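Local coordinates for protein aldo-keto Reductase, OXIDOREDUCTASE (PDB 5T79) that binds NADPH in a TIM-barrel fold and probably works as an aldo-keto reductase, a type of enzyme of interest for turning 3-hydroxybutanal into 1,3-butanediol, at residues 28-31 with 35-38; 218-223 with 283-288; 294-299 with 305-310. All coordinates share one frame; numbering follows the deposited sequence.

Contact 1: residues 28-31 with 35-38; sequences ISLG and NFGD. With NDP (NADPH dihydro-nicotinamide-adenine-dinucleotide phosphate), chain E.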
loop_
_atom_site.group_PDB
_atom_site.type_symbol
_atom_site.label_atom_id
_atom_site.label_comp_id
_atom_site.label_asym_id
_atom_site.label_seq_id
_atom_site.Cartn_x
_atom_site.Cartn_y
_atom_site.Cartn_z
ATOM N N ILE A 28 -3.289 -9.048 -2.485
ATOM C CA ILE A 28 -3.853 -8.187 -1.445
ATOM C C ILE A 28 -2.768 -7.911 -0.377
ATOM O O ILE A 28 -2.264 -8.861 0.218
ATOM C CB ILE A 28 -5.115 -8.812 -0.774
ATOM C CG1 ILE A 28 -6.210 -9.262 -1.826
ATOM C CG2 ILE A 28 -5.678 -7.861 0.304
ATOM C CD1 ILE A 28 -7.155 -8.224 -2.282
ATOM N N SER A 29 -2.418 -6.630 -0.135
ATOM C CA SER A 29 -1.487 -6.245 0.943
ATOM C C SER A 29 -2.293 -5.485 2.018
ATOM O O SER A 29 -3.344 -4.934 1.708
ATOM C CB SER A 29 -0.347 -5.374 0.396
ATOM O OG SER A 29 0.425 -6.093 -0.560
ATOM N N LEU A 30 -1.793 -5.428 3.255
ATOM C CA LEU A 30 -2.482 -4.712 4.329
ATOM C C LEU A 30 -1.698 -3.481 4.751
ATOM O O LEU A 30 -0.530 -3.596 5.085
ATOM C CB LEU A 30 -2.710 -5.639 5.556
ATOM C CG LEU A 30 -3.421 -4.992 6.778
ATOM C CD1 LEU A 30 -4.882 -4.602 6.447
ATOM C CD2 LEU A 30 -3.337 -5.894 8.016
ATOM N N GLY A 31 -2.376 -2.333 4.772
ATOM C CA GLY A 31 -1.817 -1.063 5.215
ATOM C C GLY A 31 -2.159 -0.767 6.660
ATOM O O GLY A 31 -3.221 -1.171 7.143
ATOM N N ASN A 35 -6.194 2.195 12.310
ATOM C CA ASN A 35 -6.516 1.094 13.228
ATOM C C ASN A 35 -5.293 0.421 13.870
ATOM O O ASN A 35 -5.444 -0.642 14.475
ATOM C CB ASN A 35 -7.412 0.044 12.534
ATOM C CG ASN A 35 -8.669 0.690 11.998
ATOM O OD1 ASN A 35 -9.493 1.177 12.758
ATOM N ND2 ASN A 35 -8.757 0.864 10.690
ATOM N N PHE A 36 -4.099 1.070 13.817
ATOM C CA PHE A 36 -2.899 0.520 14.450
ATOM C C PHE A 36 -2.259 1.540 15.431
ATOM O O PHE A 36 -1.209 1.256 15.991
ATOM C CB PHE A 36 -1.879 0.009 13.384
ATOM C CG PHE A 36 -2.415 -1.238 12.698
ATOM C CD1 PHE A 36 -3.351 -1.141 11.672
ATOM C CD2 PHE A 36 -2.023 -2.506 13.118
ATOM C CE1 PHE A 36 -3.896 -2.282 11.083
ATOM C CE2 PHE A 36 -2.577 -3.653 12.529
ATOM C CZ PHE A 36 -3.506 -3.529 11.510
ATOM N N GLY A 37 -2.966 2.640 15.718
ATOM C CA GLY A 37 -2.493 3.675 16.632
ATOM C C GLY A 37 -2.922 3.434 18.068
ATOM O O GLY A 37 -3.424 2.353 18.405
ATOM N N ASP A 38 -2.721 4.442 18.928
ATOM C CA ASP A 38 -3.075 4.346 20.345
ATOM C C ASP A 38 -4.568 4.623 20.581
ATOM O O ASP A 38 -5.047 4.463 21.710
ATOM C CB ASP A 38 -2.224 5.325 21.186
ATOM C CG ASP A 38 -0.746 4.967 21.324
ATOM O OD1 ASP A 38 -0.371 3.808 20.996
ATOM O OD2 ASP A 38 0.035 5.843 21.743
HETATM P PA NDP E . -9.127 1.438 1.610
HETATM O O1A NDP E . -8.983 -0.028 1.337
HETATM O O2A NDP E . -9.357 2.462 0.592
HETATM O O5B NDP E . -10.268 1.720 2.710
HETATM C C5B NDP E . -10.012 1.126 3.998
HETATM C C4B NDP E . -11.114 1.442 4.971
HETATM O O4B NDP E . -12.394 1.205 4.343
HETATM C C3B NDP E . -11.081 0.578 6.231
HETATM O O3B NDP E . -10.356 1.238 7.266
HETATM C C2B NDP E . -12.554 0.374 6.559
HETATM O O2B NDP E . -13.063 1.454 7.373
HETATM C C1B NDP E . -13.222 0.426 5.183
HETATM N N9A NDP E . -13.421 -0.875 4.552
HETATM C C8A NDP E . -12.475 -1.690 3.989
HETATM N N7A NDP E . -12.956 -2.802 3.487
HETATM C C5A NDP E . -14.316 -2.717 3.746
HETATM C C6A NDP E . -15.383 -3.611 3.524
HETATM N N6A NDP E . -15.267 -4.754 2.840
HETATM N N1A NDP E . -16.604 -3.255 3.984
HETATM C C2A NDP E . -16.750 -2.063 4.574
HETATM N N3A NDP E . -15.825 -1.130 4.817
HETATM C C4A NDP E . -14.617 -1.530 4.394
HETATM O O3 NDP E . -7.693 1.676 2.247
HETATM P PN NDP E . -7.101 3.076 2.744
HETATM O O1N NDP E . -7.330 2.939 4.204
HETATM O O2N NDP E . -7.667 4.274 1.995
HETATM O O5D NDP E . -5.521 3.177 2.379
HETATM C C5D NDP E . -4.873 1.940 1.972
HETATM C C4D NDP E . -3.461 1.871 2.505
HETATM O O4D NDP E . -2.605 2.667 1.664
HETATM C C3D NDP E . -3.232 2.397 3.911
HETATM O O3D NDP E . -3.586 1.418 4.876
HETATM C C2D NDP E . -1.753 2.806 3.880
HETATM O O2D NDP E . -0.783 1.818 4.228
HETATM C C1D NDP E . -1.580 3.266 2.430
HETATM N N1N NDP E . -1.725 4.725 2.252
HETATM C C2N NDP E . -0.630 5.398 1.712
HETATM C C3N NDP E . -0.630 6.725 1.493
HETATM C C7N NDP E . 0.464 7.325 0.650
HETATM O O7N NDP E . 0.439 8.560 0.542
HETATM N N7N NDP E . 1.421 6.578 0.099
HETATM C C4N NDP E . -1.742 7.571 2.052
HETATM C C5N NDP E . -2.956 6.762 2.361
HETATM C C6N NDP E . -2.930 5.450 2.479
HETATM P P2B NDP E . -13.998 1.369 8.698
HETATM O O1X NDP E . -13.408 1.885 9.958
HETATM O O2X NDP E . -15.215 2.161 8.238
HETATM O O3X NDP E . -14.416 -0.095 8.775
#
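Leu30 and Phe36 reach toward each other across the turn that follows strand 24-31, and the methyl CD2 of Leu30 comes to 4.2 Å from CZ at the far end of the Phe36 ring. The methyl comes to the ring at a slant, as does the carbonyl of Gly31, whose O lies 4.1 Å from Phe36 CE1. Phe36 lies on a loop, and its CG is anti to its own carbonyl carbon (chi1 -70°), which swings the ring back toward the strand end. Leu30 has CG anti to the backbone N (chi1 179°), which carries CD2 out toward CZ of that ring. Helix 42-54 adds Leu49, which touches both side chains, and Leu48, which packs on Phe36; Ala73 of helix 72-85 also touches the ring.

Across the backbone from this packing runs the cofactor. Gly31 CA, without a side chain, comes to 3.1 Å from O3D of the nicotinamide ribose. Asn35 ND2 stands 3.8 Å from O3B of the adenosine ribose, a near approach without a hydrogen bond. Such a loop after a barrel strand, leading into the next helix and bordering the NADPH site, is characteristic of the aldo-keto reductase TIM barrel.

Contact 2: residues 218-223 with 283-288; sequences SIAFSP and AWVLRN. With NDP (NADPH dihydro-nicotinamide-adenine-dinucleotide phosphate), chain E; SO4 (sulfate ion), chain B.
Val285 puts its two methyls on two different residues of segment 218-223. CG1 meets the methyl of Ala220 at 3.6 Å, and CG2 lies 4.3 Å from Pro223 CB, at the side of the proline ring. The fork is set by chi1 of 168°, with CG1 anti to the backbone N and CG2 anti to the carbonyl carbon. No hydrogen bond crosses this buried, purely apolar contact.

Beyond Ala220 the chain turns to the cofactor. The Phe221 ring lies against the nicotinamide, with NDP C3N 3.4 Å above its plane and over its centre.

Behind Val285, Arg287, extended from CG to NE, lies beside the helix end. Its NH2 donates to Trp284 O at 2.9 Å from above the carbonyl plane, and the backbone N of Arg287 reaches the same oxygen from the opposite face. The guanidinium is sandwiched between Trp284 CZ2 and Asn288 ND2. NE and NH1 bind two oxygens of a sulfate, probably from the crystallisation liquor, in nearly straight bonds (174° and 173°), and Asn288 ND2 donates to a third sulfate oxygen, O4; Glu204 forms a salt bridge with NH1.

The contact thus seats the end of helix 277-285 against the outer side of barrel strand 217-220, which lies between strands 191-193 and 293-296.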
loop_
_atom_site.group_PDB
_atom_site.type_symbol
_atom_site.label_atom_id
_atom_site.label_comp_id
_atom_site.label_asym_id
_atom_site.label_seq_id
_atom_site.Cartn_x
_atom_site.Cartn_y
_atom_site.Cartn_z
ATOM N N SER A 218 4.017 -1.894 -8.801
ATOM C CA SER A 218 3.075 -0.894 -8.326
ATOM C C SER A 218 2.121 -1.482 -7.318
ATOM O O SER A 218 1.649 -2.614 -7.471
ATOM C CB SER A 218 2.299 -0.281 -9.500
ATOM O OG SER A 218 1.717 -1.306 -10.287
ATOM N N ILE A 219 1.769 -0.674 -6.311
ATOM C CA ILE A 219 0.850 -1.097 -5.263
ATOM C C ILE A 219 -0.177 0.043 -5.072
ATOM O O ILE A 219 0.188 1.153 -4.681
ATOM C CB ILE A 219 1.600 -1.520 -3.961
ATOM C CG1 ILE A 219 0.611 -2.012 -2.877
ATOM C CG2 ILE A 219 2.567 -0.410 -3.407
ATOM C CD1 ILE A 219 1.252 -2.788 -1.749
ATOM N N ALA A 220 -1.450 -0.231 -5.394
ATOM C CA ALA A 220 -2.510 0.779 -5.346
ATOM C C ALA A 220 -2.972 1.076 -3.936
ATOM O O ALA A 220 -3.488 0.192 -3.257
ATOM C CB ALA A 220 -3.696 0.325 -6.195
ATOM N N PHE A 221 -2.831 2.337 -3.503
ATOM C CA PHE A 221 -3.314 2.684 -2.181
ATOM C C PHE A 221 -4.668 3.379 -2.337
ATOM O O PHE A 221 -4.996 3.880 -3.420
ATOM C CB PHE A 221 -2.290 3.460 -1.376
ATOM C CG PHE A 221 -2.198 4.929 -1.581
ATOM C CD1 PHE A 221 -3.059 5.795 -0.916
ATOM C CD2 PHE A 221 -1.171 5.472 -2.340
ATOM C CE1 PHE A 221 -2.959 7.170 -1.091
ATOM C CE2 PHE A 221 -1.039 6.857 -2.472
ATOM C CZ PHE A 221 -1.930 7.697 -1.848
ATOM N N SER A 222 -5.461 3.384 -1.263
ATOM C CA SER A 222 -6.850 3.880 -1.244
ATOM C C SER A 222 -7.649 3.225 -2.403
ATOM O O SER A 222 -8.323 3.923 -3.174
ATOM C CB SER A 222 -6.905 5.407 -1.308
ATOM O OG SER A 222 -8.175 5.841 -0.853
ATOM N N PRO A 223 -7.575 1.876 -2.568
ATOM C CA PRO A 223 -8.305 1.236 -3.689
ATOM C C PRO A 223 -9.822 1.221 -3.512
ATOM O O PRO A 223 -10.548 0.906 -4.459
ATOM C CB PRO A 223 -7.752 -0.182 -3.680
ATOM C CG PRO A 223 -7.480 -0.455 -2.210
ATOM C CD PRO A 223 -6.861 0.852 -1.763
ATOM N N ALA A 283 -10.912 -5.888 -7.366
ATOM C CA ALA A 283 -10.728 -6.676 -8.583
ATOM C C ALA A 283 -10.455 -5.761 -9.775
ATOM O O ALA A 283 -9.587 -6.058 -10.596
ATOM C CB ALA A 283 -11.995 -7.481 -8.842
ATOM N N TRP A 284 -11.193 -4.632 -9.859
ATOM C CA TRP A 284 -11.078 -3.691 -10.967
ATOM C C TRP A 284 -9.663 -3.114 -11.058
ATOM O O TRP A 284 -9.168 -2.945 -12.159
ATOM C CB TRP A 284 -12.123 -2.573 -10.845
ATOM C CG TRP A 284 -12.115 -1.589 -11.985
ATOM C CD1 TRP A 284 -12.841 -1.663 -13.139
ATOM C CD2 TRP A 284 -11.365 -0.372 -12.060
ATOM N NE1 TRP A 284 -12.590 -0.562 -13.928
ATOM C CE2 TRP A 284 -11.697 0.252 -13.283
ATOM C CE3 TRP A 284 -10.462 0.275 -11.193
ATOM C CZ2 TRP A 284 -11.153 1.485 -13.668
ATOM C CZ3 TRP A 284 -9.907 1.482 -11.585
ATOM C CH2 TRP A 284 -10.229 2.061 -12.817
ATOM N N VAL A 285 -9.008 -2.840 -9.929
ATOM C CA VAL A 285 -7.651 -2.278 -9.936
ATOM C C VAL A 285 -6.653 -3.231 -10.654
ATOM O O VAL A 285 -5.750 -2.745 -11.344
ATOM C CB VAL A 285 -7.176 -1.916 -8.505
ATOM C CG1 VAL A 285 -5.682 -1.604 -8.476
ATOM C CG2 VAL A 285 -7.987 -0.744 -7.937
ATOM N N LEU A 286 -6.832 -4.557 -10.526
ATOM C CA LEU A 286 -5.913 -5.539 -11.152
ATOM C C LEU A 286 -6.399 -6.067 -12.529
ATOM O O LEU A 286 -5.784 -6.987 -13.071
ATOM C CB LEU A 286 -5.723 -6.753 -10.222
ATOM C CG LEU A 286 -5.265 -6.498 -8.767
ATOM C CD1 LEU A 286 -5.218 -7.807 -7.998
ATOM C CD2 LEU A 286 -3.887 -5.860 -8.717
ATOM N N ARG A 287 -7.471 -5.495 -13.090
ATOM C CA ARG A 287 -8.092 -6.006 -14.337
ATOM C C ARG A 287 -7.163 -6.042 -15.574
ATOM O O ARG A 287 -7.397 -6.862 -16.473
ATOM C CB ARG A 287 -9.354 -5.204 -14.679
ATOM C CG ARG A 287 -9.083 -3.824 -15.298
ATOM C CD ARG A 287 -10.293 -2.908 -15.269
ATOM N NE ARG A 287 -9.985 -1.626 -15.901
ATOM C CZ ARG A 287 -9.229 -0.677 -15.358
ATOM N NH1 ARG A 287 -8.980 0.441 -16.026
ATOM N NH2 ARG A 287 -8.726 -0.833 -14.138
ATOM N N ASN A 288 -6.174 -5.127 -15.657
ATOM C CA ASN A 288 -5.287 -5.049 -16.830
ATOM C C ASN A 288 -3.926 -5.701 -16.590
ATOM O O ASN A 288 -3.032 -5.569 -17.426
ATOM C CB ASN A 288 -5.110 -3.594 -17.264
ATOM C CG ASN A 288 -6.380 -3.022 -17.845
ATOM O OD1 ASN A 288 -7.015 -3.640 -18.694
ATOM N ND2 ASN A 288 -6.772 -1.827 -17.410
HETATM P PA NDP E . -9.127 1.438 1.610
HETATM O O1A NDP E . -8.983 -0.028 1.337
HETATM O O2A NDP E . -9.357 2.462 0.592
HETATM O O5B NDP E . -10.268 1.720 2.710
HETATM C C5B NDP E . -10.012 1.126 3.998
HETATM C C4B NDP E . -11.114 1.442 4.971
HETATM O O4B NDP E . -12.394 1.205 4.343
HETATM C C3B NDP E . -11.081 0.578 6.231
HETATM O O3B NDP E . -10.356 1.238 7.266
HETATM C C2B NDP E . -12.554 0.374 6.559
HETATM O O2B NDP E . -13.063 1.454 7.373
HETATM C C1B NDP E . -13.222 0.426 5.183
HETATM N N9A NDP E . -13.421 -0.875 4.552
HETATM C C8A NDP E . -12.475 -1.690 3.989
HETATM N N7A NDP E . -12.956 -2.802 3.487
HETATM C C5A NDP E . -14.316 -2.717 3.746
HETATM C C6A NDP E . -15.383 -3.611 3.524
HETATM N N6A NDP E . -15.267 -4.754 2.840
HETATM N N1A NDP E . -16.604 -3.255 3.984
HETATM C C2A NDP E . -16.750 -2.063 4.574
HETATM N N3A NDP E . -15.825 -1.130 4.817
HETATM C C4A NDP E . -14.617 -1.530 4.394
HETATM O O3 NDP E . -7.693 1.676 2.247
HETATM P PN NDP E . -7.101 3.076 2.744
HETATM O O1N NDP E . -7.330 2.939 4.204
HETATM O O2N NDP E . -7.667 4.274 1.995
HETATM O O5D NDP E . -5.521 3.177 2.379
HETATM C C5D NDP E . -4.873 1.940 1.972
HETATM C C4D NDP E . -3.461 1.871 2.505
HETATM O O4D NDP E . -2.605 2.667 1.664
HETATM C C3D NDP E . -3.232 2.397 3.911
HETATM O O3D NDP E . -3.586 1.418 4.876
HETATM C C2D NDP E . -1.753 2.806 3.880
HETATM O O2D NDP E . -0.783 1.818 4.228
HETATM C C1D NDP E . -1.580 3.266 2.430
HETATM N N1N NDP E . -1.725 4.725 2.252
HETATM C C2N NDP E . -0.630 5.398 1.712
HETATM C C3N NDP E . -0.630 6.725 1.493
HETATM C C7N NDP E . 0.464 7.325 0.650
HETATM O O7N NDP E . 0.439 8.560 0.542
HETATM N N7N NDP E . 1.421 6.578 0.099
HETATM C C4N NDP E . -1.742 7.571 2.052
HETATM C C5N NDP E . -2.956 6.762 2.361
HETATM C C6N NDP E . -2.930 5.450 2.479
HETATM P P2B NDP E . -13.998 1.369 8.698
HETATM O O1X NDP E . -13.408 1.885 9.958
HETATM O O2X NDP E . -15.215 2.161 8.238
HETATM O O3X NDP E . -14.416 -0.095 8.775
HETATM S S SO4 B . -10.317 -0.342 -19.192
HETATM O O1 SO4 B . -10.227 0.972 -18.567
HETATM O O2 SO4 B . -11.255 -1.136 -18.415
HETATM O O3 SO4 B . -10.840 -0.164 -20.546
HETATM O O4 SO4 B . -8.972 -0.902 -19.253
#

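Contact 3: residues 294-299 with 305-310; sequences VLIGAS and EDAVGM. With NDP (NADPH dihydro-nicotinamide-adenine-dinucleotide phosphate), chain E.
Ile296 and Ala307 join the last parallel strand of the TIM barrel, 293-296, to helix 301-308, which follows it after a short cofactor-binding loop. The contact itself is apolar. Ile296 CD1 meets the Ala307 methyl at 3.8 Å; CG1 sits between the backbone N and the carbonyl carbon (chi1 67°), and the chain runs on in extended form to bring CD1 to the helix. Two residues earlier on the same side of the strand, in the conformer given, Val294 CG1 lies a loose 4.4 Å from Met310 CE, the methyl at the end of a bent thioether chain. Leu282 of helix 277-285 packs on Val294, Ala307 and Met310, and Ile28 of strand 24-31 on Val294, Ile296 and Met310, so the layer continues into both neighbours.

Leu295 faces the other way, its CD2 3.4 Å from NDP O4D, and thereby packs against the nicotinamide ribose.

Polar interactions concern the cofactor. Where the strand gives way to the loop, Gly297 N donates to the pyrophosphate oxygen O1A at 3.2 Å (162°). Gly297 has no side chain, and the pyrophosphate lies close against its backbone. On the helix, Asp306 OD2 accepts a weak bond from the adenine amino group N6A, 126° at the hydrogen; the same oxygen also forms a salt bridge with Lys276. The two segments thus meet NADPH at its pyrophosphate and, weakly, at its adenine.

The 2'-phosphate, the group that distinguishes NADPH from NADH, is met in this loop by a hydrogen bond between Ser299 OG and NDP O3X, 2.7 Å long.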
loop_
_atom_site.group_PDB
_atom_site.type_symbol
_atom_site.label_atom_id
_atom_site.label_comp_id
_atom_site.label_asym_id
_atom_site.label_seq_id
_atom_site.Cartn_x
_atom_site.Cartn_y
_atom_site.Cartn_z
ATOM N N VAL A 294 -2.926 -4.645 -4.472
ATOM C CA VAL A 294 -3.930 -3.706 -3.983
ATOM C C VAL A 294 -3.736 -3.598 -2.449
ATOM O O VAL A 294 -3.666 -4.621 -1.764
ATOM C CB VAL A 294 -5.351 -4.132 -4.446
ATOM C CG1 VAL A 294 -5.950 -5.260 -3.613
ATOM C CG2 VAL A 294 -6.278 -2.951 -4.516
ATOM N N LEU A 295 -3.506 -2.370 -1.943
ATOM C CA LEU A 295 -3.195 -2.159 -0.532
ATOM C C LEU A 295 -4.450 -1.735 0.201
ATOM O O LEU A 295 -4.896 -0.608 0.053
ATOM C CB LEU A 295 -2.063 -1.101 -0.438
ATOM C CG LEU A 295 -1.495 -0.742 0.921
ATOM C CD1 LEU A 295 -0.947 -1.971 1.660
ATOM C CD2 LEU A 295 -0.390 0.308 0.767
ATOM N N ILE A 296 -5.021 -2.646 0.988
ATOM C CA ILE A 296 -6.268 -2.357 1.697
ATOM C C ILE A 296 -6.022 -1.804 3.112
ATOM O O ILE A 296 -4.955 -1.971 3.696
ATOM C CB ILE A 296 -7.178 -3.642 1.747
ATOM C CG1 ILE A 296 -6.571 -4.759 2.626
ATOM C CG2 ILE A 296 -7.500 -4.168 0.328
ATOM C CD1 ILE A 296 -7.592 -5.799 3.224
ATOM N N GLY A 297 -7.035 -1.125 3.631
ATOM C CA GLY A 297 -7.107 -0.716 5.024
ATOM C C GLY A 297 -8.162 -1.620 5.645
ATOM O O GLY A 297 -9.025 -2.151 4.925
ATOM N N ALA A 298 -8.130 -1.821 6.969
ATOM C CA ALA A 298 -9.150 -2.654 7.629
ATOM C C ALA A 298 -9.283 -2.301 9.100
ATOM O O ALA A 298 -8.283 -2.008 9.753
ATOM C CB ALA A 298 -8.816 -4.140 7.484
ATOM N N SER A 299 -10.519 -2.322 9.613
ATOM C CA SER A 299 -10.780 -2.099 11.031
ATOM C C SER A 299 -11.224 -3.415 11.678
ATOM O O SER A 299 -11.204 -3.535 12.901
ATOM C CB SER A 299 -11.828 -1.010 11.232
ATOM O OG SER A 299 -13.083 -1.438 10.735
ATOM N N GLU A 305 -11.034 -10.771 5.070
ATOM C CA GLU A 305 -11.631 -11.976 4.463
ATOM C C GLU A 305 -12.355 -11.597 3.171
ATOM O O GLU A 305 -12.214 -12.287 2.153
ATOM C CB GLU A 305 -12.613 -12.635 5.438
ATOM C CG GLU A 305 -11.943 -13.111 6.713
ATOM C CD GLU A 305 -12.857 -13.603 7.810
ATOM O OE1 GLU A 305 -14.038 -13.188 7.855
ATOM O OE2 GLU A 305 -12.380 -14.410 8.637
ATOM N N ASP A 306 -13.104 -10.471 3.207
ATOM C CA ASP A 306 -13.841 -9.963 2.042
ATOM C C ASP A 306 -12.879 -9.696 0.886
ATOM O O ASP A 306 -13.138 -10.135 -0.228
ATOM C CB ASP A 306 -14.603 -8.665 2.381
ATOM C CG ASP A 306 -15.863 -8.788 3.229
ATOM O OD1 ASP A 306 -16.400 -9.913 3.348
ATOM O OD2 ASP A 306 -16.352 -7.744 3.708
ATOM N N ALA A 307 -11.775 -8.977 1.158
ATOM C CA ALA A 307 -10.762 -8.630 0.160
ATOM C C ALA A 307 -10.175 -9.863 -0.476
ATOM O O ALA A 307 -10.076 -9.910 -1.697
ATOM C CB ALA A 307 -9.648 -7.803 0.805
ATOM N N VAL A 308 -9.775 -10.864 0.337
ATOM C CA VAL A 308 -9.184 -12.104 -0.186
ATOM C C VAL A 308 -10.236 -12.836 -1.068
ATOM O O VAL A 308 -9.869 -13.402 -2.105
ATOM C CB VAL A 308 -8.566 -13.005 0.926
ATOM C CG1 VAL A 308 -7.983 -14.290 0.339
ATOM C CG2 VAL A 308 -7.475 -12.258 1.690
ATOM N N GLY A 309 -11.517 -12.716 -0.711
ATOM C CA GLY A 309 -12.642 -13.287 -1.468
ATOM C C GLY A 309 -12.829 -12.728 -2.874
ATOM O O GLY A 309 -13.514 -13.332 -3.702
ATOM N N MET A 310 -12.206 -11.571 -3.167
ATOM C CA MET A 310 -12.233 -10.913 -4.481
ATOM C C MET A 310 -11.496 -11.775 -5.542
ATOM O O MET A 310 -11.852 -11.722 -6.722
ATOM C CB MET A 310 -11.598 -9.514 -4.328
ATOM C CG MET A 310 -11.093 -8.849 -5.586
ATOM S SD MET A 310 -9.526 -9.399 -6.313
ATOM C CE MET A 310 -8.369 -8.279 -5.687
HETATM P PA NDP E . -9.127 1.438 1.610
HETATM O O1A NDP E . -8.983 -0.028 1.337
HETATM O O2A NDP E . -9.357 2.462 0.592
HETATM O O5B NDP E . -10.268 1.720 2.710
HETATM C C5B NDP E . -10.012 1.126 3.998
HETATM C C4B NDP E . -11.114 1.442 4.971
HETATM O O4B NDP E . -12.394 1.205 4.343
HETATM C C3B NDP E . -11.081 0.578 6.231
HETATM O O3B NDP E . -10.356 1.238 7.266
HETATM C C2B NDP E . -12.554 0.374 6.559
HETATM O O2B NDP E . -13.063 1.454 7.373
HETATM C C1B NDP E . -13.222 0.426 5.183
HETATM N N9A NDP E . -13.421 -0.875 4.552
HETATM C C8A NDP E . -12.475 -1.690 3.989
HETATM N N7A NDP E . -12.956 -2.802 3.487
HETATM C C5A NDP E . -14.316 -2.717 3.746
HETATM C C6A NDP E . -15.383 -3.611 3.524
HETATM N N6A NDP E . -15.267 -4.754 2.840
HETATM N N1A NDP E . -16.604 -3.255 3.984
HETATM C C2A NDP E . -16.750 -2.063 4.574
HETATM N N3A NDP E . -15.825 -1.130 4.817
HETATM C C4A NDP E . -14.617 -1.530 4.394
HETATM O O3 NDP E . -7.693 1.676 2.247
HETATM P PN NDP E . -7.101 3.076 2.744
HETATM O O1N NDP E . -7.330 2.939 4.204
HETATM O O2N NDP E . -7.667 4.274 1.995
HETATM O O5D NDP E . -5.521 3.177 2.379
HETATM C C5D NDP E . -4.873 1.940 1.972
HETATM C C4D NDP E . -3.461 1.871 2.505
HETATM O O4D NDP E . -2.605 2.667 1.664
HETATM C C3D NDP E . -3.232 2.397 3.911
HETATM O O3D NDP E . -3.586 1.418 4.876
HETATM C C2D NDP E . -1.753 2.806 3.880
HETATM O O2D NDP E . -0.783 1.818 4.228
HETATM C C1D NDP E . -1.580 3.266 2.430
HETATM N N1N NDP E . -1.725 4.725 2.252
HETATM C C2N NDP E . -0.630 5.398 1.712
HETATM C C3N NDP E . -0.630 6.725 1.493
HETATM C C7N NDP E . 0.464 7.325 0.650
HETATM O O7N NDP E . 0.439 8.560 0.542
HETATM N N7N NDP E . 1.421 6.578 0.099
HETATM C C4N NDP E . -1.742 7.571 2.052
HETATM C C5N NDP E . -2.956 6.762 2.361
HETATM C C6N NDP E . -2.930 5.450 2.479
HETATM P P2B NDP E . -13.998 1.369 8.698
HETATM O O1X NDP E . -13.408 1.885 9.958
HETATM O O2X NDP E . -15.215 2.161 8.238
HETATM O O3X NDP E . -14.416 -0.095 8.775
#

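How the contacts relate
From the N terminus, contact 1 comes first, closing the short loop after strand 24-31. Contact 2 spans some sixty residues, from strand 217-220 to the end of helix 277-285, and contact 3 closes the short loop and the first turn of helix that follow strand 293-296. The three follow in series; none nests in or crosses another. They are nevertheless joined through the barrel: strand 293-296 lies between strands 24-31 and 217-220, with Gly31 N 2.8 Å from Ile296 O on one side and Leu295 N 2.9 Å from Ala220 O on the other, both probable hydrogen bonds. Ala283 and Met310 bring the helical sides of contacts 2 and 3 together, and all three contacts border NADPH.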